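Local coordinates for protein N-acetylneuraminate lyase (Fusobacterium nucleatum subsp. nucleatum ATCC 25586, PDB 5ZKA) that is an N-acetylneuraminate lyase, a TIM-barrel enzyme of the dihydrodipicolinate synthetase family, at residues M18-N30 / V53-N65. Numbering follows the deposited sequence.
Sequences MKGIYSALMVPYN and VDGLYVGGSTGEN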
loop_
_atom_site.group_PDB
_atom_site.type_symbol
_atom_site.label_atom_id
_atom_site.label_comp_id
_atom_site.label_asym_id
_atom_site.label_seq_id
_atom_site.Cartn_x
_atom_site.Cartn_y
_atom_site.Cartn_z
ATOM N N MET A 18 5.542 -7.555 23.185
ATOM C CA MET A 18 4.661 -8.245 22.257
ATOM C C MET A 18 5.078 -8.104 20.799
ATOM O O MET A 18 4.373 -8.619 19.928
ATOM C CB MET A 18 3.231 -7.739 22.421
ATOM C CG MET A 18 2.624 -8.036 23.769
ATOM S SD MET A 18 0.851 -7.760 23.683
ATOM C CE MET A 18 0.438 -8.735 22.235
ATOM N N LYS A 19 6.189 -7.427 20.508
ATOM C CA LYS A 19 6.604 -7.231 19.125
ATOM C C LYS A 19 6.951 -8.564 18.470
ATOM O O LYS A 19 7.297 -9.536 19.145
ATOM C CB LYS A 19 7.822 -6.309 19.059
ATOM C CG LYS A 19 7.583 -4.916 19.605
ATOM C CD LYS A 19 8.872 -4.104 19.661
ATOM C CE LYS A 19 8.783 -2.867 18.779
ATOM N NZ LYS A 19 9.999 -2.016 18.921
ATOM N N GLY A 20 6.857 -8.606 17.139
ATOM C CA GLY A 20 7.413 -9.713 16.383
ATOM C C GLY A 20 6.388 -10.371 15.483
ATOM O O GLY A 20 5.298 -9.839 15.235
ATOM N N ILE A 21 6.746 -11.561 15.002
ATOM C CA ILE A 21 5.981 -12.284 13.990
ATOM C C ILE A 21 5.064 -13.291 14.680
ATOM O O ILE A 21 5.538 -14.169 15.406
ATOM C CB ILE A 21 6.921 -12.995 13.006
ATOM C CG1 ILE A 21 7.912 -12.002 12.387
ATOM C CG2 ILE A 21 6.133 -13.740 11.953
ATOM C CD1 ILE A 21 7.267 -10.961 11.513
ATOM N N TYR A 22 3.756 -13.167 14.446
ATOM C CA TYR A 22 2.739 -14.063 15.002
ATOM C C TYR A 22 2.118 -14.901 13.890
ATOM O O TYR A 22 1.631 -14.350 12.899
ATOM C CB TYR A 22 1.604 -13.279 15.675
ATOM C CG TYR A 22 1.942 -12.589 16.973
ATOM C CD1 TYR A 22 2.845 -11.536 17.003
ATOM C CD2 TYR A 22 1.307 -12.950 18.160
ATOM C CE1 TYR A 22 3.151 -10.891 18.183
ATOM C CE2 TYR A 22 1.598 -12.303 19.349
ATOM C CZ TYR A 22 2.515 -11.267 19.348
ATOM O OH TYR A 22 2.822 -10.614 20.509
ATOM N N SER A 23 2.075 -16.220 14.071
ATOM C CA SER A 23 1.260 -17.039 13.182
ATOM C C SER A 23 -0.199 -16.955 13.607
ATOM O O SER A 23 -0.516 -17.131 14.787
ATOM C CB SER A 23 1.706 -18.502 13.217
ATOM O OG SER A 23 2.898 -18.693 12.468
ATOM N N ALA A 24 -1.085 -16.704 12.649
ATOM C CA ALA A 24 -2.512 -16.896 12.880
ATOM C C ALA A 24 -2.745 -18.390 12.832
ATOM O O ALA A 24 -2.729 -19.006 11.760
ATOM C CB ALA A 24 -3.348 -16.153 11.842
ATOM N N LEU A 25 -2.902 -18.975 14.013
ATOM C CA LEU A 25 -2.833 -20.414 14.176
ATOM C C LEU A 25 -3.940 -21.118 13.401
ATOM O O LEU A 25 -5.126 -20.832 13.581
ATOM C CB LEU A 25 -2.919 -20.748 15.663
ATOM C CG LEU A 25 -2.755 -22.219 16.030
ATOM C CD1 LEU A 25 -1.330 -22.657 15.711
ATOM C CD2 LEU A 25 -3.077 -22.426 17.506
ATOM N N MET A 26 -3.551 -22.051 12.541
ATOM C CA MET A 26 -4.529 -22.893 11.871
ATOM C C MET A 26 -4.945 -24.045 12.771
ATOM O O MET A 26 -4.187 -24.497 13.637
ATOM C CB MET A 26 -3.961 -23.440 10.570
ATOM C CG MET A 26 -3.496 -22.338 9.644
ATOM S SD MET A 26 -3.879 -22.685 7.931
ATOM C CE MET A 26 -5.664 -22.759 7.936
ATOM N N VAL A 27 -6.160 -24.535 12.549
ATOM C CA VAL A 27 -6.767 -25.558 13.390
ATOM C C VAL A 27 -7.139 -26.735 12.506
ATOM O O VAL A 27 -7.786 -26.541 11.473
ATOM C CB VAL A 27 -8.006 -25.042 14.142
ATOM C CG1 VAL A 27 -8.643 -26.186 14.953
ATOM C CG2 VAL A 27 -7.610 -23.892 15.048
ATOM N N PRO A 28 -6.733 -27.965 12.851
ATOM C CA PRO A 28 -7.141 -29.122 12.055
ATOM C C PRO A 28 -8.464 -29.684 12.538
ATOM O O PRO A 28 -8.659 -29.935 13.736
ATOM C CB PRO A 28 -5.985 -30.112 12.256
ATOM C CG PRO A 28 -5.462 -29.797 13.615
ATOM C CD PRO A 28 -5.711 -28.311 13.853
ATOM N N TYR A 29 -9.382 -29.879 11.601
ATOM C CA TYR A 29 -10.715 -30.378 11.891
ATOM C C TYR A 29 -10.883 -31.759 11.281
ATOM O O TYR A 29 -10.286 -32.070 10.249
ATOM C CB TYR A 29 -11.792 -29.421 11.352
ATOM C CG TYR A 29 -11.715 -28.049 11.976
ATOM C CD1 TYR A 29 -12.276 -27.801 13.230
ATOM C CD2 TYR A 29 -11.064 -27.003 11.326
ATOM C CE1 TYR A 29 -12.190 -26.538 13.823
ATOM C CE2 TYR A 29 -10.977 -25.733 11.903
ATOM C CZ TYR A 29 -11.543 -25.509 13.150
ATOM O OH TYR A 29 -11.447 -24.259 13.718
ATOM N N ASN A 30 -11.680 -32.596 11.944
ATOM C CA ASN A 30 -12.030 -33.894 11.395
ATOM C C ASN A 30 -13.107 -33.724 10.324
ATOM O O ASN A 30 -13.593 -32.617 10.066
ATOM C CB ASN A 30 -12.492 -34.832 12.508
ATOM C CG ASN A 30 -11.404 -35.098 13.527
ATOM O OD1 ASN A 30 -10.278 -35.433 13.162
ATOM N ND2 ASN A 30 -11.734 -34.950 14.810
ATOM N N VAL A 53 8.287 -18.635 15.497
ATOM C CA VAL A 53 7.467 -17.430 15.621
ATOM C C VAL A 53 7.635 -16.829 17.012
ATOM O O VAL A 53 7.957 -17.518 17.988
ATOM C CB VAL A 53 5.978 -17.707 15.357
ATOM C CG1 VAL A 53 5.761 -18.198 13.945
ATOM C CG2 VAL A 53 5.443 -18.687 16.390
ATOM N N ASP A 54 7.439 -15.520 17.092
ATOM C CA ASP A 54 7.425 -14.814 18.364
ATOM C C ASP A 54 6.100 -14.959 19.102
ATOM O O ASP A 54 6.060 -14.732 20.314
ATOM C CB ASP A 54 7.718 -13.326 18.134
ATOM C CG ASP A 54 9.016 -13.106 17.379
ATOM O OD1 ASP A 54 10.065 -13.521 17.904
ATOM O OD2 ASP A 54 8.990 -12.536 16.263
ATOM N N GLY A 55 5.026 -15.326 18.412
ATOM C CA GLY A 55 3.731 -15.402 19.066
ATOM C C GLY A 55 2.757 -16.209 18.242
ATOM O O GLY A 55 3.015 -16.541 17.080
ATOM N N LEU A 56 1.632 -16.546 18.876
ATOM C CA LEU A 56 0.514 -17.196 18.204
ATOM C C LEU A 56 -0.730 -16.339 18.380
ATOM O O LEU A 56 -1.009 -15.869 19.488
ATOM C CB LEU A 56 0.265 -18.607 18.752
ATOM C CG LEU A 56 1.377 -19.630 18.501
ATOM C CD1 LEU A 56 1.064 -20.945 19.200
ATOM C CD2 LEU A 56 1.581 -19.852 17.005
ATOM N N TYR A 57 -1.451 -16.123 17.281
ATOM C CA TYR A 57 -2.736 -15.438 17.273
ATOM C C TYR A 57 -3.817 -16.506 17.162
ATOM O O TYR A 57 -3.980 -17.122 16.105
ATOM C CB TYR A 57 -2.787 -14.458 16.105
ATOM C CG TYR A 57 -3.955 -13.525 16.092
ATOM C CD1 TYR A 57 -3.937 -12.348 16.829
ATOM C CD2 TYR A 57 -5.059 -13.788 15.290
ATOM C CE1 TYR A 57 -5.010 -11.460 16.782
ATOM C CE2 TYR A 57 -6.127 -12.912 15.242
ATOM C CZ TYR A 57 -6.095 -11.756 15.989
ATOM O OH TYR A 57 -7.159 -10.884 15.927
ATOM N N VAL A 58 -4.519 -16.761 18.263
ATOM C CA VAL A 58 -5.411 -17.910 18.373
ATOM C C VAL A 58 -6.848 -17.437 18.214
ATOM O O VAL A 58 -7.262 -16.460 18.849
ATOM C CB VAL A 58 -5.216 -18.638 19.711
ATOM C CG1 VAL A 58 -6.073 -19.897 19.752
ATOM C CG2 VAL A 58 -3.729 -18.991 19.913
ATOM N N GLY A 59 -7.605 -18.126 17.363
ATOM C CA GLY A 59 -9.008 -17.819 17.181
ATOM C C GLY A 59 -9.300 -16.779 16.127
ATOM O O GLY A 59 -10.390 -16.197 16.144
ATOM N N GLY A 60 -8.359 -16.514 15.217
ATOM C CA GLY A 60 -8.583 -15.552 14.157
ATOM C C GLY A 60 -9.314 -16.149 12.965
ATOM O O GLY A 60 -9.752 -17.303 12.967
ATOM N N SER A 61 -9.442 -15.329 11.911
ATOM C CA SER A 61 -10.079 -15.797 10.684
ATOM C C SER A 61 -9.400 -17.057 10.156
ATOM O O SER A 61 -10.073 -17.995 9.709
ATOM C CB SER A 61 -10.041 -14.694 9.622
ATOM O OG SER A 61 -10.494 -13.461 10.159
ATOM N N THR A 62 -8.067 -17.097 10.228
ATOM C CA THR A 62 -7.283 -18.201 9.681
ATOM C C THR A 62 -7.570 -19.512 10.391
ATOM O O THR A 62 -7.463 -20.586 9.783
ATOM C CB THR A 62 -5.797 -17.864 9.790
ATOM O OG1 THR A 62 -5.534 -16.644 9.081
ATOM C CG2 THR A 62 -4.939 -18.993 9.229
ATOM N N GLY A 63 -7.921 -19.455 11.671
ATOM C CA GLY A 63 -8.279 -20.666 12.377
ATOM C C GLY A 63 -9.684 -21.146 12.113
ATOM O O GLY A 63 -10.154 -22.058 12.797
ATOM N N GLU A 64 -10.370 -20.544 11.139
ATOM C CA GLU A 64 -11.754 -20.875 10.805
ATOM C C GLU A 64 -12.689 -20.602 11.985
ATOM O O GLU A 64 -13.754 -21.215 12.129
ATOM C CB GLU A 64 -11.859 -22.316 10.294
ATOM C CG GLU A 64 -11.025 -22.492 8.989
ATOM C CD GLU A 64 -10.805 -23.941 8.596
ATOM O OE1 GLU A 64 -11.798 -24.655 8.329
ATOM O OE2 GLU A 64 -9.631 -24.367 8.572
ATOM N N ASN A 65 -12.293 -19.625 12.802
ATOM C CA ASN A 65 -13.001 -19.308 14.042
ATOM C C ASN A 65 -14.489 -19.037 13.821
ATOM O O ASN A 65 -15.340 -19.503 14.595
ATOM C CB ASN A 65 -12.329 -18.095 14.684
ATOM C CG ASN A 65 -13.089 -17.576 15.881
ATOM O OD1 ASN A 65 -13.806 -16.562 15.800
ATOM N ND2 ASN A 65 -12.917 -18.244 17.014
HETATM O O HOH W 1 -5.792 -17.877 14.299
HETATM O O HOH W 2 -6.847 -20.562 16.064
HETATM O O HOH W 3 -7.607 -23.243 10.360
#
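Ser23 O accepts from Tyr57 N where the neighbouring parallel strands 20-24 and 55-58 of the TIM barrel pair, Ser23 opposite Leu56 and Ala24 opposite Tyr57; helix 37-49 joins them as a beta-alpha-beta unit. That bond, Tyr57 N to Ser23 O, is 2.8 Å long and nearly straight at 176°; Ser23 N to Gly55 O and Leu25 N to Tyr57 O continue the ladder. At the N-terminal end Asp54 replaces a backbone partner: Ile21 N donates to the anti lone pair of Asp54 OD2 at 2.8 Å, while Asp54 N returns a bond to Ile21 O. The other carboxylate oxygen, OD1, forms a salt bridge with Lys231. Gly55, with no side chain, lets the Tyr22 ring lie directly over its CA, 3.9 Å from the ring centroid in a CH-pi contact, 25° off the normal.

Beyond the strands, Thr62 CB packs 3.6 Å from Ala24 CB, and Met26 crosses Thr62 at about a right angle. Thr62 OG1 and Ser61 N hydrogen-bond O1 and O2, respectively, of the modified lysine KPI at position 178, consistent with the C-terminal ends of the strands facing the active site, as in TIM barrels. Water bridges Leu25 O and Tyr57 O to Gly60 N. Glu64, held by Arg283 N and Lys269, lies alongside the Tyr29 ring, their planes 65° apart. Tyr29 extends its hydroxyl to Gly63, OH to O 2.7 Å, nearly collinear with the carbonyl bond.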